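Local coordinates for protein orotidine 5'-phosphate decarboxylase (PDB 4DBD) that probably catalyses the decarboxylation of orotidine 5'-monophosphate to uridine 5'-monophosphate, the last step of de novo UMP biosynthesis, at residues 147-152 / 177-182. Sequence-based numbering, arbitrary orientation.
With SO4 (sulfate ion), chain C.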
ATOM      1  N   ASP A 147       8.135  15.805 -18.008  1.00 21.99           N
ATOM      2  CA  ASP A 147       8.428  17.127 -17.453  1.00 24.75           C
ATOM      3  C   ASP A 147       8.803  17.010 -15.984  1.00 23.97           C
ATOM      4  O   ASP A 147       9.753  17.642 -15.515  1.00 17.59           O
ATOM      5  CB  ASP A 147       7.220  18.057 -17.585  1.00 27.80           C
ATOM      6  CG  ASP A 147       6.995  18.526 -19.010  1.00 35.74           C
ATOM      7  OD1 ASP A 147       7.155  17.698 -19.929  1.00 30.02           O
ATOM      8  OD2 ASP A 147       6.670  19.724 -19.206  1.00 39.24           O
ATOM      9  N   HIS A 148       8.045  16.197 -15.255  1.00 21.40           N
ATOM     10  CA  HIS A 148       8.281  16.055 -13.816  1.00 21.15           C
ATOM     11  C   HIS A 148       9.606  15.352 -13.524  1.00 22.26           C
ATOM     12  O   HIS A 148      10.277  15.660 -12.531  1.00 23.06           O
ATOM     13  CB  HIS A 148       7.109  15.332 -13.150  1.00 24.03           C
ATOM     14  CG  HIS A 148       5.821  16.097 -13.198  1.00 23.99           C
ATOM     15  ND1 HIS A 148       5.575  17.189 -12.394  1.00 39.39           N
ATOM     16  CD2 HIS A 148       4.707  15.925 -13.949  1.00 27.03           C
ATOM     17  CE1 HIS A 148       4.366  17.656 -12.647  1.00 34.29           C
ATOM     18  NE2 HIS A 148       3.818  16.907 -13.586  1.00 35.07           N
ATOM     19  N   ILE A 149       9.991  14.413 -14.385  1.00 18.09           N
ATOM     20  CA  ILE A 149      11.282  13.745 -14.240  1.00 17.01           C
ATOM     21  C   ILE A 149      12.419  14.754 -14.313  1.00 22.56           C
ATOM     22  O   ILE A 149      13.322  14.754 -13.474  1.00 20.95           O
ATOM     23  CB  ILE A 149      11.489  12.668 -15.335  1.00 18.79           C
ATOM     24  CG1 ILE A 149      10.460  11.553 -15.178  1.00 17.91           C
ATOM     25  CG2 ILE A 149      12.895  12.092 -15.280  1.00 19.23           C
ATOM     26  CD1 ILE A 149      10.563  10.467 -16.249  1.00 17.69           C
ATOM     27  N   THR A 150      12.386  15.618 -15.325  1.00 19.95           N
ATOM     28  CA  THR A 150      13.475  16.577 -15.481  1.00 18.81           C
ATOM     29  C   THR A 150      13.525  17.528 -14.281  1.00 16.94           C
ATOM     30  O   THR A 150      14.596  17.803 -13.730  1.00 25.69           O
ATOM     31  CB  THR A 150      13.337  17.377 -16.775  1.00 19.22           C
ATOM     32  OG1 THR A 150      13.108  16.475 -17.870  1.00 21.28           O
ATOM     33  CG2 THR A 150      14.609  18.174 -17.020  1.00 23.12           C
ATOM     34  N   GLN A 151      12.356  17.995 -13.863  1.00 15.81           N
ATOM     35  CA  GLN A 151      12.238  18.905 -12.730  1.00 20.50           C
ATOM     36  C   GLN A 151      12.656  18.250 -11.426  1.00 25.86           C
ATOM     37  O   GLN A 151      13.369  18.852 -10.632  1.00 23.64           O
ATOM     38  CB  GLN A 151      10.812  19.450 -12.638  1.00 20.92           C
ATOM     39  CG  GLN A 151      10.482  20.388 -13.796  1.00 31.50           C
ATOM     40  CD  GLN A 151       9.012  20.409 -14.152  1.00 37.31           C
ATOM     41  OE1 GLN A 151       8.168  19.907 -13.405  1.00 42.88           O
ATOM     42  NE2 GLN A 151       8.693  20.988 -15.312  1.00 34.76           N
ATOM     43  N   TYR A 152      12.228  17.015 -11.190  1.00 26.86           N
ATOM     44  CA  TYR A 152      12.731  16.320 -10.011  1.00 19.09           C
ATOM     45  C   TYR A 152      14.245  16.111 -10.079  1.00 25.11           C
ATOM     46  O   TYR A 152      14.926  16.182  -9.059  1.00 30.16           O
ATOM     47  CB  TYR A 152      11.978  15.006  -9.742  1.00 21.48           C
ATOM     48  CG  TYR A 152      10.737  15.224  -8.907  1.00 18.47           C
ATOM     49  CD1 TYR A 152       9.553  15.640  -9.489  1.00 22.02           C
ATOM     50  CD2 TYR A 152      10.765  15.051  -7.528  1.00 27.77           C
ATOM     51  CE1 TYR A 152       8.418  15.858  -8.731  1.00 25.28           C
ATOM     52  CE2 TYR A 152       9.632  15.270  -6.759  1.00 24.47           C
ATOM     53  CZ  TYR A 152       8.465  15.670  -7.372  1.00 23.01           C
ATOM     54  OH  TYR A 152       7.331  15.900  -6.617  1.00 35.80           O
ATOM     55  N   VAL A 177      14.890   7.864 -18.930  1.00 18.17           N
ATOM     56  CA  VAL A 177      16.316   8.052 -18.725  1.00 20.46           C
ATOM     57  C   VAL A 177      16.798   9.334 -19.409  1.00 20.20           C
ATOM     58  O   VAL A 177      17.510  10.124 -18.801  1.00 22.34           O
ATOM     59  CB  VAL A 177      17.133   6.846 -19.193  1.00 26.62           C
ATOM     60  CG1 VAL A 177      18.619   7.127 -19.032  1.00 26.93           C
ATOM     61  CG2 VAL A 177      16.737   5.617 -18.380  1.00 23.72           C
ATOM     62  N   CYS A 178      16.391   9.564 -20.656  1.00 20.92           N
ATOM     63  CA  CYS A 178      16.843  10.773 -21.344  1.00 24.82           C
ATOM     64  C   CYS A 178      16.345  12.048 -20.651  1.00 22.01           C
ATOM     65  O   CYS A 178      17.048  13.055 -20.634  1.00 26.17           O
ATOM     66  CB  CYS A 178      16.491  10.748 -22.837  1.00 24.00           C
ATOM     67  SG  CYS A 178      17.456   9.534 -23.786  1.00 34.54           S
ATOM     68  N   ALA A 179      15.164  11.987 -20.036  1.00 23.94           N
ATOM     69  CA  ALA A 179      14.629  13.130 -19.292  1.00 22.14           C
ATOM     70  C   ALA A 179      15.319  13.370 -17.945  1.00 26.21           C
ATOM     71  O   ALA A 179      15.137  14.424 -17.333  1.00 20.68           O
ATOM     72  CB  ALA A 179      13.123  12.985 -19.090  1.00 18.99           C
ATOM     73  N   GLY A 180      16.083  12.390 -17.465  1.00 20.37           N
ATOM     74  CA  GLY A 180      16.840  12.586 -16.243  1.00 25.68           C
ATOM     75  C   GLY A 180      16.746  11.461 -15.234  1.00 17.87           C
ATOM     76  O   GLY A 180      17.369  11.529 -14.173  1.00 21.21           O
ATOM     77  N   ALA A 181      15.985  10.420 -15.560  1.00 22.73           N
ATOM     78  CA  ALA A 181      15.870   9.269 -14.662  1.00 20.59           C
ATOM     79  C   ALA A 181      17.140   8.417 -14.705  1.00 19.65           C
ATOM     80  O   ALA A 181      17.852   8.388 -15.704  1.00 22.91           O
ATOM     81  CB  ALA A 181      14.646   8.434 -15.019  1.00 20.27           C
ATOM     82  N   ASP A 182      17.418   7.709 -13.616  1.00 22.02           N
ATOM     83  CA  ASP A 182      18.542   6.787 -13.597  1.00 19.47           C
ATOM     84  C   ASP A 182      18.185   5.427 -14.199  1.00 20.52           C
ATOM     85  O   ASP A 182      18.938   4.874 -14.992  1.00 22.26           O
ATOM     86  CB  ASP A 182      19.058   6.616 -12.169  1.00 22.74           C
ATOM     87  CG  ASP A 182      19.667   7.884 -11.635  1.00 24.79           C
ATOM     88  OD1 ASP A 182      20.767   8.241 -12.108  1.00 31.95           O
ATOM     89  OD2 ASP A 182      19.046   8.538 -10.773  1.00 24.57           O
TER
HETATM   90  S   SO4 C 302       0.297  16.923 -15.106  1.00 61.61           S
HETATM   91  O1  SO4 C 302       1.264  16.155 -15.890  1.00 51.09           O
HETATM   92  O2  SO4 C 302      -0.646  16.004 -14.468  1.00 60.55           O
HETATM   93  O3  SO4 C 302       1.000  17.700 -14.085  1.00 57.12           O
HETATM   94  O4  SO4 C 302      -0.436  17.830 -15.982  1.00 72.77           O
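Two neighbouring outer helices of a TIM barrel meet where I149 and T150 of helix 146-155 pack against A179, G180 and A181, the C-terminal end of helix 175-179 and the turn into strand 183-186. One hydrogen bond joins them: T150 OG1 donates to A179 O at 2.9 Å, in the carbonyl plane and on a lone pair, with a C=O...OG1 angle of 128°. Since helix 175-179 ends here, that carbonyl can accept a side-chain hydroxyl, and T150 CA adds a CH...O contact to the same oxygen at 3.3 Å. Threonine suits this exposed position: its single hydroxyl proton points mainly to A179 O, with at most a weak, shared bond back to L146 O in its own helix.

On the side facing the barrel strands, I149 supplies the apolar part. Its CG2, anti to the backbone N, lies 3.5 Å from A181 N and 3.9 Å from A179 CB, and the small alanines let the isoleucine branch approach the backbone of the turn. G180 closes the helix in a Schellman motif with phi 133°, where a CB would be jammed against the preceding carbonyl oxygen; its own O accepts a bond from R153, which also forms a salt bridge with D182.

H148 turns to another side of helix 146-155, where its NE2 donates to sulfate O3 at 3.0 Å, nearly straight at 158°, with the sulfur in the ring plane. T121 OG1 binds the same ion, probably acquired from the crystallisation liquor. An alanine in place of H148 would remove the imidazole, and the sulfate would probably be held less firmly, with a gap likely to open beside T121 and V141. I149 also touches V141 and S163, and A181 touches I161 and S163, so helix 146-155 and the turn after helix 175-179 both lie against the parallel strands, as in the (βα)8 barrel.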